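Local coordinates for protein probable hydrolase (Pseudomonas aeruginosa, PDB 7AL6) that is of unconfirmed function but, with its alpha/beta hydrolase fold, is probably a hydrolase, perhaps a lipolytic one, at residues L146-A151 and T206-L211; F43-P48 and A182-Q187; G127-T132 and R246-T251. All blocks are in the same frame, centred on the assembly; numbering follows the deposited sequence.

All three contacts lack hydrogen bonds between their segments, but they differ in depth and chemistry. Interaction 1 lies at the surface, with leucine, proline and alanine side chains and one amide packed between helix 138-150 and a loop. Interaction 2 is partly buried: one leucine meets a serine hydroxyl and an arginine whose charge is answered elsewhere. Interaction 3, also partly buried, is purely aliphatic. Interactions 1 and 2 each use a helix from the region between strands 119-125 and 229-234. The first stays within that region; the second joins it to the loop before strand 53-58. Interaction 3 joins the start of that region to helix 245-250.

Interaction 1: L146-A151 and T206-L211; sequences LKAQLA and TLPSPL
Leu207 meets helix 138-150 with both of its methyl groups. CD2 rests against the backbone at Ala148, 3.6 Å from Ala148 O, and also faces the side chain, 3.9 Å from Ala148 CB. The other branch lies over the flat face of the Gln149 amide: Leu207 CD1 is 3.5 Å from each of Gln149 CD, OE1 and NE2, so the methyl covers the group as a whole and picks out neither polar end. The glutamine chain is bent at chi2 (-90°), which brings its amide back across the leucine, and the two side chains cross at about a right angle. Beside them the ring of Pro208 closes on the same alanine, with Pro208 CD 3.6 Å from Ala148 CB. The small methyl thus sits against both loop residues. Farther along the loop, Ser209 OG accepts a 3.2 Å bond from Leu211 N, an ST turn that shapes the chain just past the contact, while Ser209 N bonds a diethylene glycol molecule, probably from the crystallisation liquor. Leu152, beyond the helix end, adds to the packing on Leu207, and Leu82 of a second subunit packs on Gln149. Helix and loop both belong to the long insertion between strands 119-125 and 229-234, where alpha/beta hydrolases commonly carry a cap over the active-site end of the sheet, a role these parts probably share.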
ATOM      1  N   LEU A 146      15.253  -5.063  17.000  1.00 34.20           N
ATOM      2  CA  LEU A 146      13.909  -4.647  17.440  1.00 34.72           C
ATOM      3  C   LEU A 146      13.966  -3.192  17.913  1.00 41.58           C
ATOM      4  O   LEU A 146      13.090  -2.443  17.564  1.00 37.59           O
ATOM      5  CB  LEU A 146      13.418  -5.583  18.536  1.00 40.98           C
ATOM      6  CG  LEU A 146      13.168  -7.023  18.111  1.00 46.34           C
ATOM      7  CD1 LEU A 146      12.700  -7.836  19.285  1.00 42.34           C
ATOM      8  CD2 LEU A 146      12.174  -7.103  16.976  1.00 39.88           C
ATOM      9  N   LYS A 147      14.998  -2.823  18.657  1.00 37.69           N
ATOM     10  CA  LYS A 147      15.176  -1.455  19.195  1.00 46.78           C
ATOM     11  C   LYS A 147      15.360  -0.472  18.042  1.00 36.41           C
ATOM     12  O   LYS A 147      14.741   0.553  18.074  1.00 36.76           O
ATOM     13  CB  LYS A 147      16.322  -1.435  20.206  1.00 41.63           C
ATOM     14  CG  LYS A 147      15.891  -1.683  21.642  1.00 51.38           C
ATOM     15  CD  LYS A 147      16.740  -2.667  22.416  1.00 69.12           C
ATOM     16  CE  LYS A 147      17.837  -2.037  23.252  1.00 69.75           C
ATOM     17  NZ  LYS A 147      18.357  -2.971  24.283  1.00 72.02           N
ATOM     18  N   ALA A 148      16.143  -0.822  17.034  1.00 37.39           N
ATOM     19  CA  ALA A 148      16.387   0.028  15.854  1.00 37.96           C
ATOM     20  C   ALA A 148      15.059   0.249  15.120  1.00 41.79           C
ATOM     21  O   ALA A 148      14.823   1.344  14.675  1.00 35.83           O
ATOM     22  CB  ALA A 148      17.432  -0.591  14.983  1.00 34.34           C
ATOM     23  N   GLN A 149      14.222  -0.775  15.017  1.00 37.62           N
ATOM     24  CA  GLN A 149      12.916  -0.652  14.380  1.00 42.34           C
ATOM     25  C   GLN A 149      12.015   0.322  15.134  1.00 39.42           C
ATOM     26  O   GLN A 149      11.264   1.082  14.517  1.00 37.48           O
ATOM     27  CB  GLN A 149      12.240  -2.028  14.285  1.00 35.11           C
ATOM     28  CG  GLN A 149      12.860  -2.958  13.250  1.00 36.67           C
ATOM     29  CD  GLN A 149      12.241  -2.847  11.852  1.00 43.11           C
ATOM     30  OE1 GLN A 149      11.601  -1.862  11.513  1.00 38.34           O
ATOM     31  NE2 GLN A 149      12.461  -3.871  11.028  1.00 48.96           N
ATOM     32  N   LEU A 150      12.041   0.289  16.463  1.00 40.34           N
ATOM     33  CA  LEU A 150      11.239   1.248  17.231  1.00 43.13           C
ATOM     34  C   LEU A 150      11.744   2.673  17.041  1.00 42.59           C
ATOM     35  O   LEU A 150      10.948   3.621  17.010  1.00 46.71           O
ATOM     36  CB  LEU A 150      11.250   0.898  18.723  1.00 41.03           C
ATOM     37  CG  LEU A 150      10.609  -0.407  19.193  1.00 42.75           C
ATOM     38  CD1 LEU A 150      10.747  -0.523  20.714  1.00 51.56           C
ATOM     39  CD2 LEU A 150       9.158  -0.535  18.831  1.00 45.61           C
ATOM     40  N   ALA A 151      13.063   2.846  16.923  1.00 42.29           N
ATOM     41  CA  ALA A 151      13.671   4.163  16.773  1.00 48.40           C
ATOM     42  C   ALA A 151      13.671   4.683  15.343  1.00 53.29           C
ATOM     43  O   ALA A 151      14.174   5.787  15.106  1.00 50.71           O
ATOM     44  CB  ALA A 151      15.120   4.138  17.281  1.00 46.30           C
ATOM     45  N   THR A 206      19.060   1.209   6.724  1.00 32.67           N
ATOM     46  CA  THR A 206      20.021   1.346   7.822  1.00 41.70           C
ATOM     47  C   THR A 206      19.782   0.352   8.949  1.00 42.48           C
ATOM     48  O   THR A 206      20.587   0.294   9.877  1.00 39.79           O
ATOM     49  CB  THR A 206      19.996   2.772   8.444  1.00 37.20           C
ATOM     50  OG1 THR A 206      18.748   3.016   9.136  1.00 45.66           O
ATOM     51  CG2 THR A 206      20.165   3.802   7.407  1.00 44.09           C
ATOM     52  N   LEU A 207      18.667  -0.373   8.932  1.00 38.10           N
ATOM     53  CA  LEU A 207      18.343  -1.241  10.043  1.00 40.90           C
ATOM     54  C   LEU A 207      19.328  -2.406  10.074  1.00 44.21           C
ATOM     55  O   LEU A 207      19.813  -2.845   9.030  1.00 39.45           O
ATOM     56  CB  LEU A 207      16.937  -1.784   9.915  1.00 36.92           C
ATOM     57  CG  LEU A 207      15.801  -0.767  10.106  1.00 49.32           C
ATOM     58  CD1 LEU A 207      14.499  -1.374   9.561  1.00 39.87           C
ATOM     59  CD2 LEU A 207      15.637  -0.372  11.565  1.00 43.26           C
ATOM     60  N   PRO A 208      19.652  -2.914  11.252  1.00 38.73           N
ATOM     61  CA  PRO A 208      20.448  -4.149  11.316  1.00 45.98           C
ATOM     62  C   PRO A 208      19.560  -5.363  11.113  1.00 35.39           C
ATOM     63  O   PRO A 208      18.373  -5.341  11.417  1.00 41.86           O
ATOM     64  CB  PRO A 208      21.047  -4.116  12.724  1.00 39.70           C
ATOM     65  CG  PRO A 208      20.068  -3.352  13.548  1.00 41.83           C
ATOM     66  CD  PRO A 208      19.380  -2.351  12.580  1.00 40.86           C
ATOM     67  N   SER A 209      20.148  -6.428  10.578  1.00 39.61           N
ATOM     68  CA  SER A 209      19.374  -7.630  10.343  1.00 37.51           C
ATOM     69  C   SER A 209      18.895  -8.211  11.670  1.00 32.57           C
ATOM     70  O   SER A 209      19.606  -8.146  12.682  1.00 35.40           O
ATOM     71  CB  SER A 209      20.197  -8.671   9.580  1.00 36.73           C
ATOM     72  OG  SER A 209      19.405  -9.843   9.416  1.00 45.83           O
ATOM     73  N   PRO A 210      17.682  -8.760  11.721  1.00 34.77           N
ATOM     74  CA  PRO A 210      17.276  -9.449  12.940  1.00 29.65           C
ATOM     75  C   PRO A 210      17.941 -10.811  13.117  1.00 37.15           C
ATOM     76  O   PRO A 210      17.874 -11.379  14.216  1.00 32.14           O
ATOM     77  CB  PRO A 210      15.769  -9.608  12.761  1.00 34.88           C
ATOM     78  CG  PRO A 210      15.587  -9.653  11.265  1.00 36.25           C
ATOM     79  CD  PRO A 210      16.630  -8.789  10.678  1.00 32.68           C
ATOM     80  N   LEU A 211      18.383 -11.425  12.036  1.00 34.25           N
ATOM     81  CA  LEU A 211      19.044 -12.741  12.094  1.00 35.00           C
ATOM     82  C   LEU A 211      20.159 -12.768  11.063  1.00 37.57           C
ATOM     83  O   LEU A 211      19.858 -12.969   9.910  1.00 42.04           O
ATOM     84  CB  LEU A 211      18.037 -13.849  11.817  1.00 38.31           C
ATOM     85  CG  LEU A 211      18.592 -15.262  11.939  1.00 40.27           C
ATOM     86  CD1 LEU A 211      19.088 -15.537  13.341  1.00 35.73           C
ATOM     87  CD2 LEU A 211      17.561 -16.279  11.541  1.00 39.33           C
TER

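Interaction 2: F43-P48 and A182-Q187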
ATOM      1  N   PHE A  43      27.086   0.059 -13.373  1.00 26.25           N
ATOM      2  CA  PHE A  43      27.487  -0.679 -14.592  1.00 23.99           C
ATOM      3  C   PHE A  43      27.562   0.211 -15.839  1.00 25.88           C
ATOM      4  O   PHE A  43      27.709  -0.322 -16.910  1.00 26.47           O
ATOM      5  CB  PHE A  43      26.558  -1.877 -14.770  1.00 26.37           C
ATOM      6  CG  PHE A  43      26.577  -2.825 -13.603  1.00 24.54           C
ATOM      7  CD1 PHE A  43      27.594  -3.743 -13.459  1.00 28.39           C
ATOM      8  CD2 PHE A  43      25.616  -2.765 -12.617  1.00 22.95           C
ATOM      9  CE1 PHE A  43      27.626  -4.596 -12.374  1.00 29.06           C
ATOM     10  CE2 PHE A  43      25.652  -3.620 -11.532  1.00 28.24           C
ATOM     11  CZ  PHE A  43      26.663  -4.530 -11.408  1.00 24.14           C
ATOM     12  N   SER A  44      27.526   1.525 -15.696  1.00 24.11           N
ATOM     13  CA  SER A  44      27.493   2.478 -16.835  1.00 31.37           C
ATOM     14  C   SER A  44      28.746   2.346 -17.706  1.00 33.45           C
ATOM     15  O   SER A  44      28.631   2.503 -18.879  1.00 30.17           O
ATOM     16  CB  SER A  44      27.244   3.896 -16.408  1.00 28.98           C
ATOM     17  OG  SER A  44      28.200   4.353 -15.491  1.00 31.26           O
ATOM     18  N   ARG A  45      29.903   2.079 -17.131  1.00 31.67           N
ATOM     19  CA  ARG A  45      31.151   1.928 -17.913  1.00 37.56           C
ATOM     20  C   ARG A  45      31.323   0.481 -18.403  1.00 31.32           C
ATOM     21  O   ARG A  45      31.779   0.283 -19.495  1.00 30.13           O
ATOM     22  CB  ARG A  45      32.362   2.298 -17.064  1.00 31.31           C
ATOM     23  CG  ARG A  45      32.414   3.729 -16.572  1.00 33.97           C
ATOM     24  CD  ARG A  45      33.837   4.012 -16.176  1.00 35.26           C
ATOM     25  NE  ARG A  45      33.999   5.116 -15.275  1.00 39.56           N
ATOM     26  CZ  ARG A  45      34.473   6.287 -15.628  1.00 38.50           C
ATOM     27  NH1 ARG A  45      34.825   6.503 -16.875  1.00 39.26           N
ATOM     28  NH2 ARG A  45      34.590   7.239 -14.738  1.00 33.87           N
ATOM     29  N   LEU A  46      31.052  -0.488 -17.544  1.00 33.32           N
ATOM     30  CA  LEU A  46      31.272  -1.926 -17.814  1.00 27.26           C
ATOM     31  C   LEU A  46      30.305  -2.556 -18.811  1.00 33.79           C
ATOM     32  O   LEU A  46      30.773  -3.114 -19.752  1.00 26.39           O
ATOM     33  CB  LEU A  46      31.179  -2.656 -16.480  1.00 29.65           C
ATOM     34  CG  LEU A  46      31.377  -4.156 -16.558  1.00 27.60           C
ATOM     35  CD1 LEU A  46      32.590  -4.476 -17.392  1.00 29.08           C
ATOM     36  CD2 LEU A  46      31.481  -4.751 -15.176  1.00 32.64           C
ATOM     37  N   ALA A  47      29.006  -2.350 -18.663  1.00 29.20           N
ATOM     38  CA  ALA A  47      27.988  -3.061 -19.459  1.00 28.39           C
ATOM     39  C   ALA A  47      28.170  -2.768 -20.943  1.00 33.25           C
ATOM     40  O   ALA A  47      28.098  -3.690 -21.710  1.00 31.04           O
ATOM     41  CB  ALA A  47      26.598  -2.727 -19.001  1.00 29.69           C
ATOM     42  N   PRO A  48      28.418  -1.538 -21.415  1.00 29.64           N
ATOM     43  CA  PRO A  48      28.561  -1.294 -22.836  1.00 30.78           C
ATOM     44  C   PRO A  48      29.733  -2.050 -23.471  1.00 36.42           C
ATOM     45  O   PRO A  48      29.700  -2.236 -24.617  1.00 35.60           O
ATOM     46  CB  PRO A  48      28.797   0.213 -22.934  1.00 34.58           C
ATOM     47  CG  PRO A  48      28.231   0.747 -21.675  1.00 34.41           C
ATOM     48  CD  PRO A  48      28.512  -0.320 -20.648  1.00 32.55           C
ATOM     49  N   ALA A 182      31.187   8.901  -8.516  1.00 28.64           N
ATOM     50  CA  ALA A 182      30.166   9.528  -7.687  1.00 29.59           C
ATOM     51  C   ALA A 182      29.195  10.353  -8.519  1.00 34.81           C
ATOM     52  O   ALA A 182      27.981  10.294  -8.287  1.00 30.82           O
ATOM     53  CB  ALA A 182      30.830  10.350  -6.600  1.00 30.53           C
ATOM     54  N   GLU A 183      29.700  11.057  -9.541  1.00 27.46           N
ATOM     55  CA  GLU A 183      28.840  11.738 -10.507  1.00 37.03           C
ATOM     56  C   GLU A 183      27.910  10.765 -11.227  1.00 35.57           C
ATOM     57  O   GLU A 183      26.723  11.058 -11.418  1.00 34.43           O
ATOM     58  CB  GLU A 183      29.699  12.498 -11.541  1.00 31.21           C
ATOM     59  CG  GLU A 183      30.454  13.669 -10.915  1.00 43.14           C
ATOM     60  CD  GLU A 183      31.319  14.474 -11.891  1.00 49.92           C
ATOM     61  OE1 GLU A 183      31.416  14.130 -13.089  1.00 60.34           O
ATOM     62  OE2 GLU A 183      31.930  15.450 -11.414  1.00 59.53           O
ATOM     63  N   LEU A 184      28.451   9.652 -11.732  1.00 28.99           N
ATOM     64  CA  LEU A 184      27.630   8.690 -12.462  1.00 32.11           C
ATOM     65  C   LEU A 184      26.523   8.128 -11.569  1.00 25.56           C
ATOM     66  O   LEU A 184      25.352   8.094 -11.945  1.00 29.63           O
ATOM     67  CB  LEU A 184      28.532   7.587 -13.020  1.00 35.32           C
ATOM     68  CG  LEU A 184      29.395   8.014 -14.202  1.00 35.51           C
ATOM     69  CD1 LEU A 184      30.507   6.989 -14.467  1.00 35.27           C
ATOM     70  CD2 LEU A 184      28.559   8.206 -15.430  1.00 41.57           C
ATOM     71  N   LEU A 185      26.864   7.732 -10.352  1.00 25.08           N
ATOM     72  CA  LEU A 185      25.848   7.263  -9.439  1.00 31.37           C
ATOM     73  C   LEU A 185      24.828   8.352  -9.097  1.00 37.26           C
ATOM     74  O   LEU A 185      23.639   8.048  -8.930  1.00 27.86           O
ATOM     75  CB  LEU A 185      26.508   6.722  -8.195  1.00 28.03           C
ATOM     76  CG  LEU A 185      27.292   5.418  -8.410  1.00 30.39           C
ATOM     77  CD1 LEU A 185      28.170   5.188  -7.203  1.00 23.09           C
ATOM     78  CD2 LEU A 185      26.351   4.247  -8.631  1.00 28.64           C
ATOM     79  N   ALA A 186      25.272   9.620  -8.989  1.00 33.56           N
ATOM     80  CA  ALA A 186      24.385  10.736  -8.659  1.00 34.69           C
ATOM     81  C   ALA A 186      23.320  10.980  -9.724  1.00 27.36           C
ATOM     82  O   ALA A 186      22.235  11.461  -9.401  1.00 34.57           O
ATOM     83  CB  ALA A 186      25.180  12.039  -8.484  1.00 27.91           C
ATOM     84  N   GLN A 187      23.594  10.663 -10.973  1.00 27.17           N
ATOM     85  CA  GLN A 187      22.644  10.876 -12.087  1.00 36.49           C
ATOM     86  C   GLN A 187      21.364  10.063 -11.861  1.00 33.55           C
ATOM     87  O   GLN A 187      20.348  10.475 -12.342  1.00 30.06           O
ATOM     88  CB  GLN A 187      23.301  10.541 -13.415  1.00 34.53           C
ATOM     89  CG  GLN A 187      24.455  11.462 -13.729  1.00 48.16           C
ATOM     90  CD  GLN A 187      24.689  11.585 -15.206  1.00 53.03           C
ATOM     91  OE1 GLN A 187      25.163  10.670 -15.847  1.00 52.03           O
ATOM     92  NE2 GLN A 187      24.333  12.728 -15.752  1.00 65.50           N
TER
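Leu184 reaches out from helix 179-189 and sets its CD1 methyl against two adjacent residues of the 43-48 segment, Ser44 and Arg45. Over one face of the Arg45 guanidinium, Leu184 CD1 lies 4.0 Å from Arg45 NE and 4.1 Å from Arg45 NH2, so the methyl touches the flat of the group and leaves its N-H bonds to other partners. The arginine chain is extended from CG to NE and crosses the leucine at about a right angle. Ser44 OG comes broadside onto Leu184, facing CB, CD1 and CD2 together, nearest CD1 at 3.6 Å. That hydroxyl, placed between backbone N and carbonyl carbon (chi1 58°), has its polar partner in Met41 O. Three partners hold the guanidinium through its nitrogens: Arg45 NE bonds Leu267 O, while NH2 and NH1 form salt bridges with Glu180 and Glu270, which probably balance its charge. Leu3 of a third subunit also packs on Leu184. Through this leucine and arginine, helix 179-189 is joined to the 43-48 loop ahead of strand 53-58 and to helices 265-268 and 270-284, whose Leu267 packs on Leu184 and Ser44 and whose Ala273 packs on Arg45.

Interaction 3: G127-T132 and R246-T251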
ATOM      1  N   GLY A 127      33.117  -9.015  -4.187  1.00 28.76           N
ATOM      2  CA  GLY A 127      32.135  -9.436  -3.182  1.00 25.61           C
ATOM      3  C   GLY A 127      31.944 -10.927  -3.217  1.00 20.38           C
ATOM      4  O   GLY A 127      32.061 -11.479  -4.264  1.00 28.01           O
ATOM      5  N   LEU A 128      31.620 -11.532  -2.094  1.00 25.21           N
ATOM      6  CA  LEU A 128      31.383 -12.957  -2.004  1.00 36.05           C
ATOM      7  C   LEU A 128      30.372 -13.318  -0.926  1.00 27.20           C
ATOM      8  O   LEU A 128      29.293 -13.883  -1.217  1.00 29.77           O
ATOM      9  CB  LEU A 128      32.711 -13.672  -1.739  1.00 33.20           C
ATOM     10  CG  LEU A 128      32.588 -15.191  -1.788  1.00 36.92           C
ATOM     11  CD1 LEU A 128      32.203 -15.575  -3.226  1.00 38.90           C
ATOM     12  CD2 LEU A 128      33.846 -15.896  -1.395  1.00 42.64           C
ATOM     13  N   ILE A 129      30.697 -13.011   0.325  1.00 26.09           N
ATOM     14  CA  ILE A 129      29.829 -13.408   1.431  1.00 25.62           C
ATOM     15  C   ILE A 129      29.500 -12.173   2.252  1.00 28.26           C
ATOM     16  O   ILE A 129      30.233 -11.177   2.220  1.00 27.77           O
ATOM     17  CB  ILE A 129      30.485 -14.480   2.329  1.00 37.08           C
ATOM     18  CG1 ILE A 129      31.913 -14.079   2.658  1.00 37.97           C
ATOM     19  CG2 ILE A 129      30.459 -15.858   1.642  1.00 43.11           C
ATOM     20  CD1 ILE A 129      32.530 -14.921   3.773  1.00 41.71           C
ATOM     21  N   PRO A 130      28.432 -12.228   3.041  1.00 26.61           N
ATOM     22  CA  PRO A 130      28.116 -11.096   3.917  1.00 32.40           C
ATOM     23  C   PRO A 130      28.882 -11.178   5.227  1.00 45.69           C
ATOM     24  O   PRO A 130      29.575 -12.174   5.481  1.00 35.90           O
ATOM     25  CB  PRO A 130      26.614 -11.262   4.148  1.00 29.50           C
ATOM     26  CG  PRO A 130      26.454 -12.798   4.200  1.00 28.04           C
ATOM     27  CD  PRO A 130      27.419 -13.302   3.143  1.00 29.92           C
ATOM     28  N   TYR A 131      28.737 -10.146   6.065  1.00 44.13           N
ATOM     29  CA  TYR A 131      29.091 -10.255   7.479  1.00 43.20           C
ATOM     30  C   TYR A 131      28.167 -11.240   8.175  1.00 41.16           C
ATOM     31  O   TYR A 131      26.961 -11.276   7.913  1.00 37.84           O
ATOM     32  CB  TYR A 131      29.015  -8.890   8.160  1.00 48.35           C
ATOM     33  CG  TYR A 131      30.145  -7.965   7.783  1.00 53.04           C
ATOM     34  CD1 TYR A 131      31.449  -8.440   7.674  1.00 65.36           C
ATOM     35  CD2 TYR A 131      29.913  -6.627   7.522  1.00 62.18           C
ATOM     36  CE1 TYR A 131      32.498  -7.603   7.313  1.00 69.30           C
ATOM     37  CE2 TYR A 131      30.957  -5.776   7.172  1.00 73.21           C
ATOM     38  CZ  TYR A 131      32.247  -6.275   7.066  1.00 77.06           C
ATOM     39  OH  TYR A 131      33.297  -5.451   6.714  1.00 92.74           O
ATOM     40  N   THR A 132      28.750 -12.064   9.045  1.00 34.30           N
ATOM     41  CA  THR A 132      28.066 -13.156   9.719  1.00 37.47           C
ATOM     42  C   THR A 132      27.993 -12.898  11.220  1.00 36.21           C
ATOM     43  O   THR A 132      28.667 -12.020  11.762  1.00 41.87           O
ATOM     44  CB  THR A 132      28.787 -14.473   9.412  1.00 41.97           C
ATOM     45  OG1 THR A 132      30.192 -14.329   9.676  1.00 34.61           O
ATOM     46  CG2 THR A 132      28.617 -14.810   7.926  1.00 37.01           C
ATOM     47  N   ARG A 246      41.580 -14.551   1.664  1.00 57.49           N
ATOM     48  CA  ARG A 246      42.542 -15.125   0.697  1.00 52.72           C
ATOM     49  C   ARG A 246      42.609 -16.639   0.866  1.00 50.86           C
ATOM     50  O   ARG A 246      42.610 -17.323  -0.128  1.00 50.68           O
ATOM     51  CB  ARG A 246      43.884 -14.434   0.925  1.00 67.39           C
ATOM     52  CG  ARG A 246      45.041 -14.990   0.119  1.00 68.97           C
ATOM     53  CD  ARG A 246      46.181 -13.999   0.127  1.00 73.33           C
ATOM     54  NE  ARG A 246      46.552 -13.724  -1.241  1.00 85.59           N
ATOM     55  CZ  ARG A 246      46.322 -12.590  -1.882  1.00 89.98           C
ATOM     56  NH1 ARG A 246      46.700 -12.479  -3.140  1.00 76.53           N
ATOM     57  NH2 ARG A 246      45.741 -11.571  -1.278  1.00 82.75           N
ATOM     58  N   ALA A 247      42.601 -17.140   2.087  1.00 46.43           N
ATOM     59  CA  ALA A 247      42.641 -18.581   2.326  1.00 48.57           C
ATOM     60  C   ALA A 247      41.319 -19.247   1.960  1.00 43.52           C
ATOM     61  O   ALA A 247      41.301 -20.379   1.468  1.00 46.10           O
ATOM     62  CB  ALA A 247      42.971 -18.862   3.791  1.00 53.08           C
ATOM     63  N   LEU A 248      40.194 -18.580   2.201  1.00 48.99           N
ATOM     64  CA  LEU A 248      38.937 -19.154   1.735  1.00 46.64           C
ATOM     65  C   LEU A 248      38.943 -19.295   0.217  1.00 36.55           C
ATOM     66  O   LEU A 248      38.618 -20.364  -0.322  1.00 39.71           O
ATOM     67  CB  LEU A 248      37.757 -18.303   2.184  1.00 44.78           C
ATOM     68  CG  LEU A 248      36.430 -18.740   1.580  1.00 36.69           C
ATOM     69  CD1 LEU A 248      36.050 -20.166   1.987  1.00 38.91           C
ATOM     70  CD2 LEU A 248      35.352 -17.671   1.973  1.00 37.71           C
ATOM     71  N   LEU A 249      39.342 -18.243  -0.488  1.00 39.00           N
ATOM     72  CA  LEU A 249      39.283 -18.198  -1.969  1.00 40.94           C
ATOM     73  C   LEU A 249      40.086 -19.357  -2.540  1.00 46.79           C
ATOM     74  O   LEU A 249      39.647 -19.934  -3.505  1.00 39.26           O
ATOM     75  CB  LEU A 249      39.790 -16.860  -2.499  1.00 40.10           C
ATOM     76  CG  LEU A 249      38.888 -15.653  -2.263  1.00 46.67           C
ATOM     77  CD1 LEU A 249      39.454 -14.432  -2.935  1.00 47.42           C
ATOM     78  CD2 LEU A 249      37.477 -15.884  -2.739  1.00 41.16           C
ATOM     79  N   GLU A 250      41.184 -19.733  -1.890  1.00 49.06           N
ATOM     80  CA  GLU A 250      42.093 -20.832  -2.300  1.00 44.89           C
ATOM     81  C   GLU A 250      41.370 -22.192  -2.244  1.00 45.19           C
ATOM     82  O   GLU A 250      41.799 -23.073  -2.952  1.00 49.72           O
ATOM     83  CB  GLU A 250      43.410 -20.717  -1.519  1.00 54.07           C
ATOM     84  CG  GLU A 250      44.196 -19.463  -1.900  1.00 60.48           C
ATOM     85  CD  GLU A 250      45.423 -19.048  -1.094  1.00 77.44           C
ATOM     86  OE1 GLU A 250      45.701 -19.626  -0.027  1.00 71.40           O
ATOM     87  OE2 GLU A 250      46.102 -18.126  -1.541  1.00 70.67           O
ATOM     88  N   THR A 251      40.322 -22.367  -1.438  1.00 42.14           N
ATOM     89  CA  THR A 251      39.513 -23.603  -1.343  1.00 36.17           C
ATOM     90  C   THR A 251      38.289 -23.571  -2.273  1.00 39.17           C
ATOM     91  O   THR A 251      37.464 -24.436  -2.123  1.00 37.86           O
ATOM     92  CB  THR A 251      39.053 -23.873   0.094  1.00 38.73           C
ATOM     93  OG1 THR A 251      38.014 -22.985   0.481  1.00 45.53           O
ATOM     94  CG2 THR A 251      40.170 -23.739   1.093  1.00 51.81           C
TER
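Leu128 meets Leu248 and Leu249 of helix 245-250, turning its CB toward them and carrying the contact at its far end. From CB the chain runs on with CG opposite the backbone N (chi1 -173°), which drives the isobutyl group straight out of the loop. At CG it forks: CD1 hangs back, 5.3 Å from Leu249 CD2, whereas CD2 points into the helix surface. There Leu128 CD2 finds two methyls from consecutive residues, Leu249 CD2 at 3.9 Å and Leu248 CD2 at 4.1 Å. From Leu128 CD2 the two partner methyls lie at nearly a right angle to each other, so the methyl enters the notch between them. Against Leu249 the side chains slide past each other in opposite directions; against Leu248 they meet at a slant. Ile129 adds a looser touch, its CD1 4.3 Å from Leu248 CD2. On the helix, Leu248 O accepts from both Thr251 N and Thr251 OG1, the hydroxyl at 2.8 Å on a lone pair in the carbonyl plane. Around the notch, Leu252 and Phe254 pack on Leu128, Leu231 and Leu233 on Leu249, and Leu219 on Leu248. Helix 245-250 lies on the connection between the parallel strands 229-234 and 255-259 of the alpha/beta hydrolase sheet, and its apolar side packs on the loop leaving strand 119-125.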